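Local coordinates for aromatic amino acid aminotransferase I (Candida albicans WO-1, PDB 6HNU) that is a pyridoxal-phosphate-dependent aminotransferase that probably moves amino groups from aromatic amino acids to 2-oxoglutarate, at the interface of chains A and B. Numbering follows the deposited sequence. Chains: chain A/B, Aromatic amino acid aminotransferase I.

The interface of chains A and B. Residues chain A 305-306, 335-336; chain B 103, 333, 335.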
# COMPACT_ATOMS: atom_id res chain seq x y z
N GLY A 305 -5.15 -11.27 3.29
CA GLY A 305 -4.13 -10.65 4.13
C GLY A 305 -2.74 -10.67 3.53
O GLY A 305 -1.88 -10.01 4.10
N LEU A 306 -2.49 -11.38 2.43
CA LEU A 306 -1.19 -11.30 1.73
C LEU A 306 -0.92 -9.84 1.32
O LEU A 306 0.23 -9.37 1.41
CB LEU A 306 -1.21 -12.23 0.50
CG LEU A 306 -0.66 -13.63 0.75
CD1 LEU A 306 -1.49 -14.31 1.81
CD2 LEU A 306 -0.61 -14.48 -0.51
N PHE A 335 7.63 -9.82 4.06
CA PHE A 335 7.10 -11.09 4.64
C PHE A 335 6.13 -11.71 3.64
O PHE A 335 6.25 -12.90 3.30
CB PHE A 335 6.42 -10.88 6.00
CG PHE A 335 7.40 -10.61 7.11
CD1 PHE A 335 8.34 -11.56 7.47
CD2 PHE A 335 7.39 -9.40 7.78
CE1 PHE A 335 9.25 -11.30 8.49
CE2 PHE A 335 8.29 -9.15 8.80
CZ PHE A 335 9.22 -10.11 9.16
N SER A 336 5.19 -10.92 3.13
CA SER A 336 4.19 -11.41 2.16
C SER A 336 4.92 -11.95 0.92
O SER A 336 4.58 -13.04 0.45
CB SER A 336 3.20 -10.35 1.77
OG SER A 336 2.17 -10.22 2.73
N LEU B 103 -5.24 -12.71 8.24
CA LEU B 103 -5.19 -12.98 6.77
C LEU B 103 -6.58 -12.81 6.12
O LEU B 103 -6.70 -12.96 4.88
CB LEU B 103 -4.62 -14.39 6.52
CG LEU B 103 -3.16 -14.59 6.92
CD1 LEU B 103 -2.69 -15.96 6.45
CD2 LEU B 103 -2.27 -13.48 6.32
N SER B 333 -0.10 -5.75 5.09
CA SER B 333 0.07 -7.21 5.13
C SER B 333 -0.33 -7.75 6.51
O SER B 333 0.21 -7.27 7.57
CB SER B 333 1.49 -7.62 4.86
OG SER B 333 1.69 -8.99 5.17
N PHE B 335 0.50 -10.66 7.47
CA PHE B 335 1.74 -11.29 7.96
C PHE B 335 2.56 -10.23 8.69
O PHE B 335 3.02 -10.50 9.79
CB PHE B 335 2.55 -11.97 6.85
CG PHE B 335 1.90 -13.20 6.27
CD1 PHE B 335 1.74 -14.34 7.04
CD2 PHE B 335 1.52 -13.25 4.94
CE1 PHE B 335 1.15 -15.48 6.50
CE2 PHE B 335 0.92 -14.37 4.40
CZ PHE B 335 0.76 -15.50 5.18
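Where the paired helices 334-377 of the aminotransferase dimer begin, B:Phe335 packs against A:Leu306, which lies on the 3-10 turn 304-306 of the other subunit. The two side chains run alongside each other in the same direction, and the CD1 methyl of the leucine meets the CE2 corner of the ring at 3.5 Å. One face of this ring is taken by its own chain, with B:Leu103 CD2 over the ring centre. The hydroxyl A:Ser336 OG approaches another part of it, lying in the ring plane at the edge, 3.8 Å from B:Phe335 CD2. Leucines from both subunits and a serine thus probably limit how the ring can turn.

The site illustrates how polar links can frame an apolar contact. A:Ser336 OG donates to the carbonyl A:Leu306 O at 2.5 Å, meeting a lone pair of that oxygen within the plane of the carbonyl and tying the helix start to the 3-10 turn within one subunit. The same hydroxyl shares a hydrogen bond of 2.8 Å with B:Ser333 OG. With OG anti to its backbone nitrogen (chi1 168°), B:Ser333 directs the hydroxyl across to A:Ser336. On the far flank, A:Gly305 N donates to B:Leu103 O at 2.8 Å from above the carbonyl plane, a bent bond with 144° at the hydrogen. The lack of a side chain on the glycine probably allows the close approach of the backbones, with A:Gly305 CA 3.7 Å from B:Leu103 CA.

Near the two-fold axis A:Phe335 CB faces B:Phe335 CB at 4.1 Å, while the rings diverge. The patch has a symmetric twin. A:Gly305 and A:Leu306 follow A:Lys300, the Schiff-base lysine of the family, by a few residues and directly precede the cofactor-binding A:Arg307, while B:Leu103 closely precedes B:Tyr105, also a cofactor-site residue, so dimer packing probably helps position the active sites.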